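Choline kinase (Cryptosporidium parvum, PDB 3MES) probably phosphorylates choline and ethanolamine with ATP as phosphate donor, as a dimeric magnesium-binding kinase of the choline/ethanolamine kinase family. Local coordinates at residues E52-I57 and I105-Y110; I306-S311 and Y316-Y321; F333-L338 and V346-Q351. All blocks are in the same frame, centred on the assembly; numbering follows the deposited sequence.

Interaction 1. Residues E52-I57 and I105-Y110; sequences EIIIGI and ILFRIY. With ADP (adenosine-5'-diphosphate), chain I.
One face of the Phe107 ring is covered by the CG2 methyl of Ile54, a CH-pi contact in which the methyl lies 3.7 Å from the ring centroid and 18° off the normal, displaced toward the CD1 side. Ile57 comes from another direction: its CG2 meets the rim of the same ring close to its plane, 3.8 Å from Phe107 CE1. Residues one helical turn apart thus hold the phenyl group by a face and an edge, and Ile109 CG1 from the ring's own strand lies at the edge too. With CG anti to the backbone N (chi1 -160°), Phe107 reaches out from the strand to the helix. The next residue uses the other side of the strand. Arg108 carries its guanidinium to the ADP diphosphate, with an almost straight bond (174°) from NH2 to O2A, 2.7 Å long, and a more bent one of 3.1 Å from NH1 to O2B. Glu149 forms a salt bridge with Arg108 NE, probably helping fix the guanidinium's rotation, while Leu106 CG packs 3.7 Å from N7 of the adenine. Helix 51-61 therefore lies against the sheet side facing away from the nucleotide, with strand 104-109 hydrogen-bonded between strands 85-91 and 146-150.

Interaction 2. Residues I306-S311 and Y316-Y321; sequences IYDYCS and YFKFKY. With MG (magnesium ion), chain M; DME (decamethonium ion), chain K; PT3 (N-propyl-tartramic acid), chain L.
Tyr307 and Phe319 approach at a slant, Tyr307 CD1 lying 3.9 Å from Phe319 CB, and Ile306 CG2 packs 4.1 Å from the same Phe319 CB. Farther along, Tyr309 CD1 meets Phe317 CB likewise, 4.2 Å apart. Phe319 has CG between the backbone N and the carbonyl carbon (chi1 65°), which sends its ring off to His401 and leaves CB to meet Tyr307, while Phe317 sets its ring edge-to-face against Tyr394. These side chains belong to an antiparallel beta hairpin, in which Tyr307 and Phe319 form a non-hydrogen-bonded pair and Asp308 and Lys318 a hydrogen-bonded one. Two bonds join the latter: Asp308 N to Lys318 O, nearly straight at 175°, and Lys318 N to Asp308 O; Lys320 N adds a third to Ile306 O. The hairpin also lines the magnesium and ligand pockets. Tyr307 O binds magnesium at 2.3 Å beside Glu304 and Glu271, and Glu304, with Tyr394, also hydrogen-bonds the Tyr309 hydroxyl, which would restrain that ring's swing. Decamethonium C9 lies over one face of the Tyr309 ring, while Tyr309 CB is 3.6 Å from C43, on the propyl chain of N-propyl-tartramic acid. At the polar margin, Asp308 OD1 bonds to Thr159, while OD2 stays 4.6 Å from Lys318 NZ, beyond a salt bridge.

Interaction 3. Residues F333-L338 and V346-Q351; sequences FISVYL and VMPSQQ
Ser335 and Leu338, one turn apart on the helix, both direct their side chains at the returning chain of 346-351. Leu338 and Val346 approach at a slant: CB of the leucine lies 3.9 Å from Val346 CG1 and about as far from CG2, so the valine's forked end straddles it. Having CG1 anti to the backbone N (chi1 -177°) leaves Val346 with both methyls turned to the leucine. The OG of Ser335 lies against the Met347-Pro348 peptide. It is 2.9 Å from Pro348 N, which is no hydrogen bond because this nitrogen carries no hydrogen, and 3.3 Å from Pro348 CD; the serine OG is hydrogen-bonded instead to Lys331 O within its own helix. Pro348 is the second residue of a type I turn from Met347 to Gln350, closed by Gln350 N to Met347 O at 3.0 Å. The Gln350 side chain folds back, its OE1 accepting from Met347 N at 3.1 Å with the donor well above the amide carbonyl plane. Val346 O is hydrogen-bonded to Thr165 of the second subunit, and Met347 and Pro348 pack on its Glu328, so the start of the turn lies at the dimer contact. The segment connects helices 327-342 and 351-362, with Gln350 at the N-cap position of the second.

The three contacts follow one another along the chain. Interaction 1 lies in the nucleotide-binding sheet region, and its centre is about 33 Å from that of interaction 2, with nearest atoms about 16 Å apart. Between them runs the ligand-filled cleft: strand 104-109 contributes Leu106 and Arg108 to the ADP pocket, whereas the hairpin 307-319 faces decamethonium, tartramic acid and a magnesium ion, the Tyr309 side chain lying about 10 Å from ADP. Interaction 3 is away from these sites, about 29 Å from interaction 2 and 44 Å from interaction 1, centre to centre, and on the opposite side of the chain's centre from interaction 1. Helix 327-342, next after strand 318-319 in sequence, carries one side of interaction 3, which borders the second subunit.

Interaction 1. Residues E52-I57 and I105-Y110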
loop_
_atom_site.group_PDB
_atom_site.type_symbol
_atom_site.label_atom_id
_atom_site.label_comp_id
_atom_site.label_asym_id
_atom_site.label_seq_id
_atom_site.Cartn_x
_atom_site.Cartn_y
_atom_site.Cartn_z
ATOM N N GLU B 52 10.656 6.345 -37.032
ATOM C CA GLU B 52 12.106 6.194 -37.091
ATOM C C GLU B 52 12.808 7.279 -36.278
ATOM O O GLU B 52 13.874 7.049 -35.709
ATOM C CB GLU B 52 12.595 6.217 -38.541
ATOM C CG GLU B 52 13.819 5.344 -38.794
ATOM C CD GLU B 52 13.522 3.865 -38.597
ATOM O OE1 GLU B 52 14.332 3.173 -37.943
ATOM O OE2 GLU B 52 12.469 3.397 -39.088
ATOM N N ILE B 53 12.200 8.459 -36.225
ATOM C CA ILE B 53 12.771 9.586 -35.497
ATOM C C ILE B 53 12.625 9.403 -33.991
ATOM O O ILE B 53 13.474 9.846 -33.217
ATOM C CB ILE B 53 12.118 10.917 -35.916
ATOM C CG1 ILE B 53 12.657 11.368 -37.276
ATOM C CG2 ILE B 53 12.367 11.987 -34.866
ATOM C CD1 ILE B 53 12.005 12.629 -37.806
ATOM N N ILE B 54 11.542 8.752 -33.583
ATOM C CA ILE B 54 11.320 8.450 -32.177
ATOM C C ILE B 54 12.249 7.325 -31.741
ATOM O O ILE B 54 12.781 7.337 -30.630
ATOM C CB ILE B 54 9.858 8.044 -31.918
ATOM C CG1 ILE B 54 8.921 9.217 -32.216
ATOM C CG2 ILE B 54 9.685 7.571 -30.485
ATOM C CD1 ILE B 54 7.454 8.860 -32.163
ATOM N N ILE B 55 12.444 6.358 -32.632
ATOM C CA ILE B 55 13.314 5.220 -32.363
ATOM C C ILE B 55 14.786 5.631 -32.307
ATOM O O ILE B 55 15.548 5.136 -31.477
ATOM C CB ILE B 55 13.107 4.105 -33.405
ATOM C CG1 ILE B 55 11.660 3.608 -33.358
ATOM C CG2 ILE B 55 14.081 2.959 -33.168
ATOM C CD1 ILE B 55 11.397 2.391 -34.214
ATOM N N GLY B 56 15.180 6.546 -33.186
ATOM C CA GLY B 56 16.534 7.085 -33.152
ATOM C C GLY B 56 16.787 7.834 -31.856
ATOM O O GLY B 56 17.832 7.677 -31.228
ATOM N N ILE B 57 15.817 8.648 -31.455
ATOM C CA ILE B 57 15.916 9.415 -30.219
ATOM C C ILE B 57 15.986 8.504 -28.996
ATOM O O ILE B 57 16.673 8.815 -28.022
ATOM C CB ILE B 57 14.730 10.389 -30.072
ATOM C CG1 ILE B 57 14.863 11.534 -31.079
ATOM C CG2 ILE B 57 14.647 10.927 -28.646
ATOM C CD1 ILE B 57 13.673 12.472 -31.114
ATOM N N ILE B 105 8.964 2.407 -22.420
ATOM C CA ILE B 105 9.028 3.804 -22.012
ATOM C C ILE B 105 7.839 4.585 -22.551
ATOM O O ILE B 105 7.118 4.110 -23.431
ATOM C CB ILE B 105 10.346 4.491 -22.452
ATOM C CG1 ILE B 105 10.407 4.641 -23.974
ATOM C CG2 ILE B 105 11.553 3.738 -21.913
ATOM C CD1 ILE B 105 9.568 5.785 -24.511
ATOM N N LEU B 106 7.638 5.781 -22.009
ATOM C CA LEU B 106 6.555 6.655 -22.437
ATOM C C LEU B 106 7.151 7.863 -23.151
ATOM O O LEU B 106 7.853 8.667 -22.543
ATOM C CB LEU B 106 5.726 7.097 -21.225
ATOM C CG LEU B 106 4.426 7.873 -21.445
ATOM C CD1 LEU B 106 4.702 9.302 -21.890
ATOM C CD2 LEU B 106 3.528 7.151 -22.440
ATOM N N PHE B 107 6.887 7.973 -24.449
ATOM C CA PHE B 107 7.429 9.069 -25.247
ATOM C C PHE B 107 6.412 10.197 -25.345
ATOM O O PHE B 107 5.363 10.042 -25.965
ATOM C CB PHE B 107 7.809 8.580 -26.645
ATOM C CG PHE B 107 8.789 9.470 -27.356
ATOM C CD1 PHE B 107 10.137 9.146 -27.398
ATOM C CD2 PHE B 107 8.367 10.629 -27.985
ATOM C CE1 PHE B 107 11.044 9.961 -28.051
ATOM C CE2 PHE B 107 9.271 11.449 -28.641
ATOM C CZ PHE B 107 10.610 11.113 -28.673
ATOM N N ARG B 108 6.733 11.334 -24.736
ATOM C CA ARG B 108 5.802 12.453 -24.674
ATOM C C ARG B 108 6.258 13.632 -25.527
ATOM O O ARG B 108 7.340 14.179 -25.320
ATOM C CB ARG B 108 5.611 12.902 -23.221
ATOM C CG ARG B 108 4.726 14.121 -23.054
ATOM C CD ARG B 108 4.649 14.556 -21.596
ATOM N NE ARG B 108 3.981 13.566 -20.754
ATOM C CZ ARG B 108 2.665 13.508 -20.570
ATOM N NH1 ARG B 108 1.870 14.382 -21.174
ATOM N NH2 ARG B 108 2.141 12.578 -19.784
ATOM N N ILE B 109 5.422 14.020 -26.486
ATOM C CA ILE B 109 5.681 15.205 -27.293
ATOM C C ILE B 109 4.680 16.307 -26.944
ATOM O O ILE B 109 3.472 16.115 -27.056
ATOM C CB ILE B 109 5.613 14.892 -28.799
ATOM C CG1 ILE B 109 6.581 13.758 -29.148
ATOM C CG2 ILE B 109 5.930 16.137 -29.614
ATOM C CD1 ILE B 109 6.714 13.504 -30.634
ATOM N N TYR B 110 5.190 17.457 -26.516
ATOM C CA TYR B 110 4.333 18.540 -26.045
ATOM C C TYR B 110 3.497 19.155 -27.163
ATOM O O TYR B 110 4.037 19.703 -28.126
ATOM C CB TYR B 110 5.164 19.628 -25.361
ATOM C CG TYR B 110 6.042 19.118 -24.242
ATOM C CD1 TYR B 110 5.525 18.296 -23.249
ATOM C CD2 TYR B 110 7.385 19.468 -24.170
ATOM C CE1 TYR B 110 6.322 17.830 -22.222
ATOM C CE2 TYR B 110 8.190 19.006 -23.145
ATOM C CZ TYR B 110 7.652 18.187 -22.174
ATOM O OH TYR B 110 8.444 17.722 -21.148
HETATM P PB ADP I . -2.327 14.783 -21.632
HETATM O O1B ADP I . -2.518 14.922 -23.125
HETATM O O2B ADP I . -1.050 15.391 -21.106
HETATM O O3B ADP I . -3.563 15.110 -20.825
HETATM P PA ADP I . -1.996 12.490 -20.003
HETATM O O1A ADP I . -3.154 12.919 -19.133
HETATM O O2A ADP I . -0.578 12.628 -19.510
HETATM O O3A ADP I . -2.111 13.203 -21.443
HETATM O "O5'" ADP I . -2.245 10.964 -20.434
HETATM C "C5'" ADP I . -1.695 9.899 -19.675
HETATM C "C4'" ADP I . -2.505 8.653 -19.979
HETATM O "O4'" ADP I . -1.720 7.776 -20.783
HETATM C "C3'" ADP I . -2.836 7.917 -18.693
HETATM O "O3'" ADP I . -4.251 7.791 -18.559
HETATM C "C2'" ADP I . -2.191 6.557 -18.829
HETATM O "O2'" ADP I . -3.193 5.593 -19.159
HETATM C "C1'" ADP I . -1.212 6.716 -19.978
HETATM N N9 ADP I . 0.105 7.140 -19.448
HETATM C C8 ADP I . 0.567 8.405 -19.413
HETATM N N7 ADP I . 1.810 8.461 -18.869
HETATM C C5 ADP I . 2.160 7.202 -18.545
HETATM C C6 ADP I . 3.341 6.550 -17.933
HETATM N N6 ADP I . 4.419 7.276 -17.552
HETATM N N1 ADP I . 3.303 5.207 -17.771
HETATM C C2 ADP I . 2.235 4.478 -18.146
HETATM N N3 ADP I . 1.131 5.000 -18.709
HETATM C C4 ADP I . 1.033 6.334 -18.929
#

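Interaction 2. Residues I306-S311 and Y316-Y321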
loop_
_atom_site.group_PDB
_atom_site.type_symbol
_atom_site.label_atom_id
_atom_site.label_comp_id
_atom_site.label_asym_id
_atom_site.label_seq_id
_atom_site.Cartn_x
_atom_site.Cartn_y
_atom_site.Cartn_z
ATOM N N ILE B 306 -18.057 9.097 -7.757
ATOM C CA ILE B 306 -19.336 9.291 -8.433
ATOM C C ILE B 306 -19.238 9.230 -9.957
ATOM O O ILE B 306 -20.214 8.909 -10.633
ATOM C CB ILE B 306 -19.960 10.646 -8.047
ATOM C CG1 ILE B 306 -20.209 10.710 -6.537
ATOM C CG2 ILE B 306 -21.243 10.885 -8.829
ATOM C CD1 ILE B 306 -20.500 12.113 -6.019
ATOM N N TYR B 307 -18.062 9.536 -10.497
ATOM C CA TYR B 307 -17.925 9.688 -11.945
ATOM C C TYR B 307 -17.106 8.589 -12.614
ATOM O O TYR B 307 -15.933 8.385 -12.304
ATOM C CB TYR B 307 -17.383 11.079 -12.280
ATOM C CG TYR B 307 -18.138 12.155 -11.541
ATOM C CD1 TYR B 307 -19.420 12.520 -11.932
ATOM C CD2 TYR B 307 -17.592 12.777 -10.428
ATOM C CE1 TYR B 307 -20.126 13.491 -11.247
ATOM C CE2 TYR B 307 -18.293 13.748 -9.737
ATOM C CZ TYR B 307 -19.559 14.099 -10.150
ATOM O OH TYR B 307 -20.260 15.065 -9.465
ATOM N N ASP B 308 -17.754 7.884 -13.533
ATOM C CA ASP B 308 -17.123 6.819 -14.295
ATOM C C ASP B 308 -16.934 7.297 -15.728
ATOM O O ASP B 308 -17.907 7.519 -16.444
ATOM C CB ASP B 308 -18.006 5.572 -14.268
ATOM C CG ASP B 308 -17.310 4.344 -14.820
ATOM O OD1 ASP B 308 -16.074 4.377 -14.996
ATOM O OD2 ASP B 308 -18.006 3.340 -15.075
ATOM N N TYR B 309 -15.680 7.462 -16.140
ATOM C CA TYR B 309 -15.372 7.958 -17.479
ATOM C C TYR B 309 -15.076 6.823 -18.453
ATOM O O TYR B 309 -14.444 7.032 -19.487
ATOM C CB TYR B 309 -14.193 8.938 -17.434
ATOM C CG TYR B 309 -14.281 9.932 -16.296
ATOM C CD1 TYR B 309 -15.252 10.923 -16.288
ATOM C CD2 TYR B 309 -13.398 9.871 -15.227
ATOM C CE1 TYR B 309 -15.340 11.828 -15.248
ATOM C CE2 TYR B 309 -13.476 10.769 -14.187
ATOM C CZ TYR B 309 -14.449 11.746 -14.200
ATOM O OH TYR B 309 -14.529 12.643 -13.158
ATOM N N CYS B 310 -15.535 5.622 -18.119
ATOM C CA CYS B 310 -15.368 4.468 -18.999
ATOM C C CYS B 310 -16.688 4.077 -19.652
ATOM O O CYS B 310 -17.158 2.952 -19.496
ATOM C CB CYS B 310 -14.793 3.279 -18.231
ATOM S SG CYS B 310 -13.047 3.436 -17.817
ATOM N N SER B 311 -17.281 5.019 -20.376
ATOM C CA SER B 311 -18.519 4.778 -21.103
ATOM C C SER B 311 -18.299 5.103 -22.575
ATOM O O SER B 311 -17.609 6.069 -22.907
ATOM C CB SER B 311 -19.646 5.636 -20.530
ATOM O OG SER B 311 -20.882 5.360 -21.167
ATOM N N TYR B 316 -20.891 9.731 -22.578
ATOM C CA TYR B 316 -19.558 9.142 -22.449
ATOM C C TYR B 316 -19.004 9.244 -21.030
ATOM O O TYR B 316 -17.796 9.350 -20.822
ATOM C CB TYR B 316 -18.594 9.754 -23.469
ATOM C CG TYR B 316 -19.095 9.619 -24.887
ATOM C CD1 TYR B 316 -19.252 8.368 -25.468
ATOM C CD2 TYR B 316 -19.433 10.738 -25.637
ATOM C CE1 TYR B 316 -19.723 8.234 -26.759
ATOM C CE2 TYR B 316 -19.902 10.614 -26.930
ATOM C CZ TYR B 316 -20.044 9.358 -27.485
ATOM O OH TYR B 316 -20.509 9.225 -28.771
ATOM N N PHE B 317 -19.911 9.214 -20.062
ATOM C CA PHE B 317 -19.556 9.120 -18.657
ATOM C C PHE B 317 -20.821 8.796 -17.876
ATOM O O PHE B 317 -21.906 9.256 -18.227
ATOM C CB PHE B 317 -18.933 10.427 -18.155
ATOM C CG PHE B 317 -19.924 11.548 -17.990
ATOM C CD1 PHE B 317 -20.728 11.617 -16.864
ATOM C CD2 PHE B 317 -20.049 12.530 -18.959
ATOM C CE1 PHE B 317 -21.638 12.641 -16.707
ATOM C CE2 PHE B 317 -20.959 13.559 -18.808
ATOM C CZ PHE B 317 -21.754 13.614 -17.679
ATOM N N LYS B 318 -20.684 7.983 -16.834
ATOM C CA LYS B 318 -21.809 7.653 -15.968
ATOM C C LYS B 318 -21.576 8.252 -14.594
ATOM O O LYS B 318 -20.434 8.365 -14.142
ATOM C CB LYS B 318 -21.972 6.139 -15.828
ATOM C CG LYS B 318 -21.953 5.360 -17.130
ATOM C CD LYS B 318 -21.929 3.866 -16.842
ATOM C CE LYS B 318 -21.663 3.056 -18.097
ATOM N NZ LYS B 318 -21.329 1.643 -17.764
ATOM N N PHE B 319 -22.660 8.630 -13.928
ATOM C CA PHE B 319 -22.565 9.195 -12.592
ATOM C C PHE B 319 -23.578 8.554 -11.656
ATOM O O PHE B 319 -24.690 8.215 -12.060
ATOM C CB PHE B 319 -22.764 10.713 -12.631
ATOM C CG PHE B 319 -24.141 11.137 -13.060
ATOM C CD1 PHE B 319 -25.138 11.362 -12.120
ATOM C CD2 PHE B 319 -24.440 11.319 -14.400
ATOM C CE1 PHE B 319 -26.405 11.754 -12.510
ATOM C CE2 PHE B 319 -25.706 11.714 -14.797
ATOM C CZ PHE B 319 -26.691 11.931 -13.849
ATOM N N LYS B 320 -23.178 8.375 -10.403
ATOM C CA LYS B 320 -24.087 7.882 -9.378
ATOM C C LYS B 320 -23.815 8.580 -8.051
ATOM O O LYS B 320 -22.875 8.244 -7.331
ATOM C CB LYS B 320 -23.995 6.360 -9.247
ATOM C CG LYS B 320 -24.847 5.616 -10.270
ATOM C CD LYS B 320 -24.477 4.142 -10.359
ATOM C CE LYS B 320 -23.113 3.953 -11.008
ATOM N NZ LYS B 320 -22.770 2.512 -11.182
ATOM N N TYR B 321 -24.648 9.567 -7.748
ATOM C CA TYR B 321 -24.481 10.388 -6.558
ATOM C C TYR B 321 -24.422 9.548 -5.281
ATOM O O TYR B 321 -23.686 9.874 -4.347
ATOM C CB TYR B 321 -25.616 11.408 -6.481
ATOM C CG TYR B 321 -25.456 12.447 -5.400
ATOM C CD1 TYR B 321 -24.838 13.663 -5.663
ATOM C CD2 TYR B 321 -25.935 12.220 -4.117
ATOM C CE1 TYR B 321 -24.697 14.621 -4.674
ATOM C CE2 TYR B 321 -25.799 13.171 -3.126
ATOM C CZ TYR B 321 -25.181 14.368 -3.408
ATOM O OH TYR B 321 -25.043 15.313 -2.418
HETATM MG MG MG M . -14.150 8.927 -11.025
HETATM N N1 DME K . -10.874 7.020 -21.262
HETATM C C2 DME K . -11.128 8.153 -22.168
HETATM C C3 DME K . -10.787 9.469 -21.462
HETATM C C4 DME K . -11.391 10.665 -22.207
HETATM C C5 DME K . -11.003 11.994 -21.546
HETATM C C6 DME K . -11.686 12.162 -20.184
HETATM C C7 DME K . -12.658 13.348 -20.189
HETATM C C8 DME K . -12.266 14.390 -19.138
HETATM C C9 DME K . -13.003 14.164 -17.817
HETATM C C10 DME K . -12.066 14.384 -16.625
HETATM C C11 DME K . -12.821 14.984 -15.438
HETATM N N12 DME K . -11.885 15.271 -14.339
HETATM C C13 DME K . -11.897 5.981 -21.466
HETATM C C14 DME K . -9.543 6.461 -21.550
HETATM C C15 DME K . -10.926 7.485 -19.867
HETATM C C16 DME K . -11.175 14.044 -13.948
HETATM C C17 DME K . -10.910 16.277 -14.783
HETATM C C18 DME K . -12.643 15.777 -13.182
HETATM O O1 PT3 L . -5.221 14.783 -17.469
HETATM O O11 PT3 L . -5.806 16.217 -19.077
HETATM C C1 PT3 L . -6.009 15.238 -18.327
HETATM C C2 PT3 L . -7.358 14.534 -18.447
HETATM O O2 PT3 L . -8.128 15.092 -19.515
HETATM C C3 PT3 L . -8.092 14.711 -17.121
HETATM O O3 PT3 L . -9.342 15.370 -17.332
HETATM C C4 PT3 L . -8.314 13.326 -16.533
HETATM O O41 PT3 L . -8.272 13.145 -15.318
HETATM N N4 PT3 L . -8.511 12.370 -17.437
HETATM C C41 PT3 L . -8.725 10.966 -17.056
HETATM C C42 PT3 L . -9.328 10.195 -18.232
HETATM C C43 PT3 L . -10.687 9.601 -17.856
#

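Interaction 3. Residues F333-L338 and V346-Q351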
loop_
_atom_site.group_PDB
_atom_site.type_symbol
_atom_site.label_atom_id
_atom_site.label_comp_id
_atom_site.label_asym_id
_atom_site.label_seq_id
_atom_site.Cartn_x
_atom_site.Cartn_y
_atom_site.Cartn_z
ATOM N N PHE B 333 -10.128 6.331 5.459
ATOM C CA PHE B 333 -9.202 7.032 4.582
ATOM C C PHE B 333 -8.428 8.073 5.375
ATOM O O PHE B 333 -7.196 8.115 5.343
ATOM C CB PHE B 333 -9.957 7.707 3.439
ATOM C CG PHE B 333 -9.070 8.453 2.481
ATOM C CD1 PHE B 333 -8.700 7.885 1.274
ATOM C CD2 PHE B 333 -8.608 9.722 2.788
ATOM C CE1 PHE B 333 -7.888 8.569 0.389
ATOM C CE2 PHE B 333 -7.794 10.410 1.908
ATOM C CZ PHE B 333 -7.435 9.834 0.707
ATOM N N ILE B 334 -9.164 8.904 6.104
ATOM C CA ILE B 334 -8.572 10.032 6.804
ATOM C C ILE B 334 -7.682 9.602 7.964
ATOM O O ILE B 334 -6.709 10.282 8.291
ATOM C CB ILE B 334 -9.655 11.017 7.284
ATOM C CG1 ILE B 334 -10.284 11.714 6.072
ATOM C CG2 ILE B 334 -9.063 12.036 8.248
ATOM C CD1 ILE B 334 -11.530 12.508 6.404
ATOM N N SER B 335 -8.012 8.471 8.580
ATOM C CA SER B 335 -7.189 7.923 9.651
ATOM C C SER B 335 -5.836 7.475 9.113
ATOM O O SER B 335 -4.798 7.711 9.735
ATOM C CB SER B 335 -7.894 6.745 10.324
ATOM O OG SER B 335 -9.115 7.159 10.905
ATOM N N VAL B 336 -5.854 6.820 7.959
ATOM C CA VAL B 336 -4.625 6.354 7.330
ATOM C C VAL B 336 -3.814 7.535 6.813
ATOM O O VAL B 336 -2.589 7.564 6.936
ATOM C CB VAL B 336 -4.917 5.389 6.165
ATOM C CG1 VAL B 336 -3.624 4.994 5.465
ATOM C CG2 VAL B 336 -5.659 4.160 6.667
ATOM N N TYR B 337 -4.510 8.508 6.233
ATOM C CA TYR B 337 -3.879 9.722 5.731
ATOM C C TYR B 337 -3.070 10.400 6.832
ATOM O O TYR B 337 -1.871 10.647 6.678
ATOM C CB TYR B 337 -4.940 10.686 5.184
ATOM C CG TYR B 337 -4.405 12.054 4.811
ATOM C CD1 TYR B 337 -3.871 12.294 3.549
ATOM C CD2 TYR B 337 -4.433 13.103 5.720
ATOM C CE1 TYR B 337 -3.379 13.538 3.207
ATOM C CE2 TYR B 337 -3.943 14.351 5.387
ATOM C CZ TYR B 337 -3.418 14.564 4.127
ATOM O OH TYR B 337 -2.928 15.807 3.789
ATOM N N LEU B 338 -3.734 10.691 7.948
ATOM C CA LEU B 338 -3.102 11.384 9.066
ATOM C C LEU B 338 -1.980 10.564 9.693
ATOM O O LEU B 338 -0.960 11.112 10.112
ATOM C CB LEU B 338 -4.141 11.750 10.127
ATOM C CG LEU B 338 -5.137 12.833 9.711
ATOM C CD1 LEU B 338 -6.245 12.980 10.746
ATOM C CD2 LEU B 338 -4.413 14.153 9.498
ATOM N N VAL B 346 -3.128 7.126 14.169
ATOM C CA VAL B 346 -4.399 7.824 14.099
ATOM C C VAL B 346 -5.482 6.855 13.646
ATOM O O VAL B 346 -5.311 6.130 12.662
ATOM C CB VAL B 346 -4.341 9.032 13.143
ATOM C CG1 VAL B 346 -5.664 9.774 13.151
ATOM C CG2 VAL B 346 -3.206 9.964 13.537
ATOM N N MET B 347 -6.592 6.838 14.374
ATOM C CA MET B 347 -7.676 5.914 14.082
ATOM C C MET B 347 -9.023 6.633 14.090
ATOM O O MET B 347 -9.154 7.707 14.671
ATOM C CB MET B 347 -7.654 4.746 15.071
ATOM C CG MET B 347 -6.296 4.053 15.135
ATOM S SD MET B 347 -6.226 2.619 16.229
ATOM C CE MET B 347 -6.453 3.398 17.827
ATOM N N PRO B 348 -10.028 6.035 13.440
ATOM C CA PRO B 348 -11.325 6.665 13.212
ATOM C C PRO B 348 -12.010 7.152 14.488
ATOM O O PRO B 348 -12.822 8.071 14.429
ATOM C CB PRO B 348 -12.149 5.545 12.568
ATOM C CG PRO B 348 -11.141 4.629 11.972
ATOM C CD PRO B 348 -9.988 4.659 12.921
ATOM N N SER B 349 -11.688 6.547 15.626
ATOM C CA SER B 349 -12.381 6.858 16.877
ATOM C C SER B 349 -11.858 8.132 17.530
ATOM O O SER B 349 -12.440 8.631 18.494
ATOM C CB SER B 349 -12.268 5.691 17.860
ATOM O OG SER B 349 -10.922 5.496 18.269
ATOM N N GLN B 350 -10.758 8.655 17.002
ATOM C CA GLN B 350 -10.151 9.856 17.560
ATOM C C GLN B 350 -10.851 11.125 17.073
ATOM O O GLN B 350 -11.416 11.158 15.981
ATOM C CB GLN B 350 -8.653 9.889 17.247
ATOM C CG GLN B 350 -7.867 8.796 17.958
ATOM C CD GLN B 350 -6.482 8.588 17.379
ATOM O OE1 GLN B 350 -6.107 9.211 16.385
ATOM N NE2 GLN B 350 -5.712 7.700 17.998
ATOM N N GLN B 351 -10.871 12.143 17.890
ATOM C CA GLN B 351 -11.575 13.365 17.540
ATOM C C GLN B 351 -10.961 14.168 16.397
ATOM O O GLN B 351 -11.654 14.811 15.705
ATOM C CB GLN B 351 -11.853 14.201 18.801
ATOM C CG GLN B 351 -12.638 15.458 18.623
ATOM C CD GLN B 351 -14.151 15.268 18.426
ATOM O OE1 GLN B 351 -14.731 15.710 17.437
ATOM N NE2 GLN B 351 -14.790 14.668 19.390
#